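Local coordinates for protein lipolytic enzyme, G-D-S-L family (Bacteroides thetaiotaomicron, PDB 7BR2) that metabolises the drug diltiazem as a gut microbial serine esterase of the SGNH (GDSL) hydrolase superfamily, at residues A[230-235]-A[247-252]; A[234-239]-A[303-308]. All coordinates share one frame; numbering follows the deposited sequence.

Interaction 1: residues A[230-235]-A[247-252]; sequences DVANME and EGCTIS
The beta hairpin of strands 232-237 and 242-247 ends here, at the side away from its turn, where the second strand runs out at E247 and the chain swings away into strand 249-257. N233 and E247 form an antiparallel hydrogen-bonded pair. N233 N donates to E247 O at 2.9 Å, within the carbonyl plane and on a lone pair; the return bond from E247 N to N233 O is as straight at the hydrogen (163°) but comes from above the carbonyl plane. On the face of N233 and E247 the two side chains lie alongside each other, the extended E247 bringing OE2 to 3.2 Å from N233 CB, with amide and carboxylate planes nearly perpendicular.

G248 makes the turn between two sheets: E247 still belongs to the mixed sheet, while C249 opens an outer strand of the five-stranded antiparallel sheet. The phi of G248, 68°, favours glycine, and a CB there would press tightly on V231 O. A water lies between the two segments, within hydrogen-bonding reach of V231 O and of G248 O (2.8 Å), though it has more acceptors around it than protons to give.

Past the turn the contact is apolar. C249 SG, in the crowded position between its backbone N and carbonyl carbon, sits 4.1 Å from M234 CB. With CG also in the crowded position (chi1 69°), M234 presents both CB and SD to I251, which crosses it at about a right angle, I251 CD1 lying 3.8 Å from M234 SD. Y265 of strand 260-267 packs against A232, M234 and C249.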
loop_
_atom_site.group_PDB
_atom_site.type_symbol
_atom_site.label_atom_id
_atom_site.label_comp_id
_atom_site.label_asym_id
_atom_site.label_seq_id
_atom_site.Cartn_x
_atom_site.Cartn_y
_atom_site.Cartn_z
ATOM N N ASP A 230 3.604 -0.726 18.434
ATOM C CA ASP A 230 3.615 0.715 18.606
ATOM C C ASP A 230 4.821 1.315 17.907
ATOM O O ASP A 230 5.892 0.706 17.844
ATOM C CB ASP A 230 3.698 1.063 20.096
ATOM C CG ASP A 230 2.358 1.016 20.788
ATOM O OD1 ASP A 230 1.325 1.022 20.104
ATOM O OD2 ASP A 230 2.346 0.942 22.035
ATOM N N VAL A 231 4.651 2.543 17.426
ATOM C CA VAL A 231 5.794 3.307 16.941
ATOM C C VAL A 231 6.814 3.470 18.058
ATOM O O VAL A 231 7.988 3.109 17.920
ATOM C CB VAL A 231 5.335 4.676 16.408
ATOM C CG1 VAL A 231 6.526 5.478 15.925
ATOM C CG2 VAL A 231 4.271 4.514 15.322
ATOM N N ALA A 232 6.357 3.976 19.197
ATOM C CA ALA A 232 7.138 4.053 20.420
ATOM C C ALA A 232 6.155 4.235 21.568
ATOM O O ALA A 232 5.023 4.685 21.376
ATOM C CB ALA A 232 8.162 5.193 20.381
ATOM N N ASN A 233 6.588 3.853 22.759
ATOM C CA ASN A 233 5.735 3.910 23.947
ATOM C C ASN A 233 6.612 4.387 25.097
ATOM O O ASN A 233 7.439 3.630 25.614
ATOM C CB ASN A 233 5.110 2.543 24.229
ATOM C CG ASN A 233 3.866 2.629 25.114
ATOM O OD1 ASN A 233 3.623 3.635 25.766
ATOM N ND2 ASN A 233 3.092 1.550 25.153
ATOM N N MET A 234 6.466 5.652 25.472
ATOM C CA MET A 234 7.271 6.209 26.546
ATOM C C MET A 234 6.363 6.678 27.678
ATOM O O MET A 234 5.295 7.265 27.445
ATOM C CB MET A 234 8.149 7.365 26.063
ATOM C CG MET A 234 7.365 8.597 25.704
ATOM S SD MET A 234 8.220 9.637 24.528
ATOM C CE MET A 234 7.198 9.353 23.088
ATOM N N GLU A 235 6.803 6.406 28.902
ATOM C CA GLU A 235 6.117 6.827 30.112
ATOM C C GLU A 235 7.148 7.439 31.040
ATOM O O GLU A 235 8.096 6.753 31.446
ATOM C CB GLU A 235 5.416 5.666 30.814
ATOM C CG GLU A 235 4.487 6.112 31.938
ATOM C CD GLU A 235 3.861 4.948 32.694
ATOM O OE1 GLU A 235 3.592 3.886 32.085
ATOM O OE2 GLU A 235 3.642 5.102 33.913
ATOM N N GLU A 247 9.803 2.021 25.301
ATOM C CA GLU A 247 9.678 0.979 24.296
ATOM C C GLU A 247 9.885 1.598 22.917
ATOM O O GLU A 247 9.218 2.582 22.559
ATOM C CB GLU A 247 8.305 0.311 24.396
ATOM C CG GLU A 247 8.120 -0.479 25.684
ATOM C CD GLU A 247 6.678 -0.894 25.945
ATOM O OE1 GLU A 247 6.432 -1.547 26.980
ATOM O OE2 GLU A 247 5.782 -0.493 25.174
ATOM N N GLY A 248 10.814 1.026 22.155
ATOM C CA GLY A 248 11.113 1.552 20.842
ATOM C C GLY A 248 11.768 2.908 20.861
ATOM O O GLY A 248 11.719 3.623 19.858
ATOM N N CYS A 249 12.378 3.290 21.978
ATOM C CA CYS A 249 13.030 4.587 22.063
ATOM C C CYS A 249 14.017 4.587 23.223
ATOM O O CYS A 249 14.122 3.629 23.992
ATOM C CB CYS A 249 12.008 5.716 22.226
ATOM S SG CYS A 249 10.960 5.542 23.695
ATOM N N THR A 250 14.761 5.681 23.312
ATOM C CA THR A 250 15.628 5.984 24.437
ATOM C C THR A 250 15.173 7.322 25.021
ATOM O O THR A 250 15.037 8.307 24.284
ATOM C CB THR A 250 17.095 6.028 23.994
ATOM O OG1 THR A 250 17.499 4.727 23.528
ATOM C CG2 THR A 250 17.993 6.428 25.155
ATOM N N ILE A 251 14.869 7.340 26.328
ATOM C CA ILE A 251 14.557 8.565 27.066
ATOM C C ILE A 251 15.768 8.933 27.913
ATOM O O ILE A 251 16.331 8.081 28.609
ATOM C CB ILE A 251 13.308 8.394 27.957
ATOM C CG1 ILE A 251 12.074 7.986 27.147
ATOM C CG2 ILE A 251 13.034 9.671 28.770
ATOM C CD1 ILE A 251 11.665 8.986 26.101
ATOM N N SER A 252 16.174 10.198 27.868
ATOM C CA SER A 252 17.307 10.616 28.684
ATOM C C SER A 252 17.178 12.103 28.995
ATOM O O SER A 252 16.257 12.777 28.531
ATOM C CB SER A 252 18.639 10.281 28.004
ATOM O OG SER A 252 18.829 11.032 26.819
HETATM O O HOH W 1 10.211 4.321 17.662
#

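Interaction 2: residues A[234-239]-A[303-308]; sequences MEINAN and ELLKVT
Strands 232-237 and 303-308 run side by side in the same direction, their short axes 15° apart, and pair M234 with L305 through N237 with T308. Backbone donors and acceptors are used in turn. M234 N gives its hydrogen to L304 O at 3.1 Å in a straight bond, and M234 O takes K306 N at 2.9 Å. K306 O in turn accepts I236 N at 2.8 Å. These three bonds lie nearly along their C=O axes. Further on the geometry changes: T308 N reaches I236 O only weakly (130° at the hydrogen), while A238 N meets T308 O from above the carbonyl plane. The E235 backbone bonds the other way, to K245. K306 O also receives a CA-H contact from E235 CA at 3.0 Å, and T308 O one from N237 CA.

On the face carrying E235 and K306, both side chains leave with CG anti to the backbone N and lie alongside each other, E235 CG 3.7 Å from K306 CD. Their charged ends form a long salt bridge, 3.9 Å from E235 OE1 to K306 NZ. An alanine in place of E235 would lose this carboxylate and would probably leave the aliphatic part of K306 less well covered. N237 lies across T308, but its OD1 is taken by K240 N, with a weak bond from N239 N.

The other face is largely apolar: M234 CG lies 3.6 Å from L305 CD1, a branch that also approaches I236 CD1, while F263 of strand 260-267 touches I236 and L305. At its start, buried E303 has OE2 held by Y265 OH and Q345 NE2. A parallel pair at the centre of a mixed four-stranded sheet, with antiparallel neighbours 242-247 and 335-336 flanking it, is the arrangement here.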
loop_
_atom_site.group_PDB
_atom_site.type_symbol
_atom_site.label_atom_id
_atom_site.label_comp_id
_atom_site.label_asym_id
_atom_site.label_seq_id
_atom_site.Cartn_x
_atom_site.Cartn_y
_atom_site.Cartn_z
ATOM N N MET A 234 6.466 5.652 25.472
ATOM C CA MET A 234 7.271 6.209 26.546
ATOM C C MET A 234 6.363 6.678 27.678
ATOM O O MET A 234 5.295 7.265 27.445
ATOM C CB MET A 234 8.149 7.365 26.063
ATOM C CG MET A 234 7.365 8.597 25.704
ATOM S SD MET A 234 8.220 9.637 24.528
ATOM C CE MET A 234 7.198 9.353 23.088
ATOM N N GLU A 235 6.803 6.406 28.902
ATOM C CA GLU A 235 6.117 6.827 30.112
ATOM C C GLU A 235 7.148 7.439 31.040
ATOM O O GLU A 235 8.096 6.753 31.446
ATOM C CB GLU A 235 5.416 5.666 30.814
ATOM C CG GLU A 235 4.487 6.112 31.938
ATOM C CD GLU A 235 3.861 4.948 32.694
ATOM O OE1 GLU A 235 3.592 3.886 32.085
ATOM O OE2 GLU A 235 3.642 5.102 33.913
ATOM N N ILE A 236 6.953 8.720 31.360
ATOM C CA ILE A 236 7.805 9.484 32.263
ATOM C C ILE A 236 7.007 9.851 33.509
ATOM O O ILE A 236 5.934 10.464 33.414
ATOM C CB ILE A 236 8.358 10.750 31.583
ATOM C CG1 ILE A 236 9.362 10.394 30.481
ATOM C CG2 ILE A 236 8.930 11.706 32.620
ATOM C CD1 ILE A 236 8.757 10.161 29.119
ATOM N N ASN A 237 7.542 9.506 34.675
ATOM C CA ASN A 237 6.988 9.991 35.932
ATOM C C ASN A 237 7.673 11.297 36.311
ATOM O O ASN A 237 8.889 11.330 36.531
ATOM C CB ASN A 237 7.111 8.929 37.029
ATOM C CG ASN A 237 6.590 9.417 38.375
ATOM O OD1 ASN A 237 7.153 10.337 38.968
ATOM N ND2 ASN A 237 5.456 8.872 38.810
ATOM N N ALA A 238 6.881 12.366 36.409
ATOM C CA ALA A 238 7.456 13.689 36.619
ATOM C C ALA A 238 8.085 13.834 37.999
ATOM O O ALA A 238 9.116 14.499 38.135
ATOM C CB ALA A 238 6.389 14.762 36.400
ATOM N N ASN A 239 7.527 13.184 39.019
ATOM C CA ASN A 239 8.073 13.358 40.359
ATOM C C ASN A 239 9.336 12.538 40.602
ATOM O O ASN A 239 10.123 12.886 41.488
ATOM C CB ASN A 239 7.023 12.989 41.407
ATOM C CG ASN A 239 5.710 13.736 41.212
ATOM O OD1 ASN A 239 4.635 13.140 41.284
ATOM N ND2 ASN A 239 5.793 15.049 40.972
ATOM N N GLU A 303 2.335 6.466 18.567
ATOM C CA GLU A 303 3.579 6.958 19.154
ATOM C C GLU A 303 3.191 7.606 20.482
ATOM O O GLU A 303 2.974 8.821 20.575
ATOM C CB GLU A 303 4.284 7.952 18.198
ATOM C CG GLU A 303 5.649 8.418 18.673
ATOM C CD GLU A 303 6.254 9.519 17.801
ATOM O OE1 GLU A 303 5.565 10.051 16.898
ATOM O OE2 GLU A 303 7.441 9.849 18.025
ATOM N N LEU A 304 3.102 6.783 21.524
ATOM C CA LEU A 304 2.402 7.178 22.743
ATOM C C LEU A 304 3.326 7.926 23.697
ATOM O O LEU A 304 4.402 7.433 24.050
ATOM C CB LEU A 304 1.801 5.957 23.437
ATOM C CG LEU A 304 0.724 6.330 24.464
ATOM C CD1 LEU A 304 -0.552 6.875 23.804
ATOM C CD2 LEU A 304 0.399 5.145 25.366
ATOM N N LEU A 305 2.904 9.115 24.113
ATOM C CA LEU A 305 3.595 9.863 25.156
ATOM C C LEU A 305 2.724 9.904 26.410
ATOM O O LEU A 305 1.627 10.483 26.400
ATOM C CB LEU A 305 3.949 11.274 24.690
ATOM C CG LEU A 305 4.414 12.206 25.812
ATOM C CD1 LEU A 305 5.711 11.714 26.445
ATOM C CD2 LEU A 305 4.583 13.634 25.281
ATOM N N LYS A 306 3.218 9.292 27.483
ATOM C CA LYS A 306 2.534 9.250 28.769
ATOM C C LYS A 306 3.433 9.897 29.808
ATOM O O LYS A 306 4.553 9.431 30.043
ATOM C CB LYS A 306 2.195 7.809 29.176
ATOM C CG LYS A 306 1.157 7.724 30.284
ATOM C CD LYS A 306 0.932 6.311 30.766
ATOM C CE LYS A 306 0.095 5.522 29.776
ATOM N NZ LYS A 306 0.322 4.066 29.955
ATOM N N VAL A 307 2.924 10.937 30.462
ATOM C CA VAL A 307 3.647 11.643 31.510
ATOM C C VAL A 307 2.729 11.617 32.723
ATOM O O VAL A 307 1.763 12.382 32.801
ATOM C CB VAL A 307 3.997 13.080 31.122
ATOM C CG1 VAL A 307 4.864 13.729 32.195
ATOM C CG2 VAL A 307 4.656 13.113 29.755
ATOM N N THR A 308 3.014 10.739 33.668
ATOM C CA THR A 308 2.256 10.677 34.913
ATOM C C THR A 308 3.062 11.443 35.946
ATOM O O THR A 308 4.167 11.024 36.292
ATOM C CB THR A 308 2.040 9.240 35.381
ATOM O OG1 THR A 308 3.307 8.698 35.756
ATOM C CG2 THR A 308 1.458 8.389 34.262
#

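In the fold
Strand 232-237 carries both contacts, whose centres lie 9 Å apart, and M234 and E235 belong to both. Along the chain, 230-235 and 234-239 come first, then 247-252, and 303-308 only after a further excursion. Within the mixed sheet strand 232-237 therefore has an antiparallel neighbour, 242-247, along one edge and a parallel one, 303-308, along the other. A probable backbone hydrogen bond from L304 N to A232 O and packing of I251 CG2 on I236 CG1 tie interactions 1 and 2 together. Interaction 1 also leads into the five-stranded antiparallel sheet through strand 249-257, so the mixed and antiparallel sheets are joined in one beta-rich region, apart from the parallel five-stranded sheet that begins with strand 21-26.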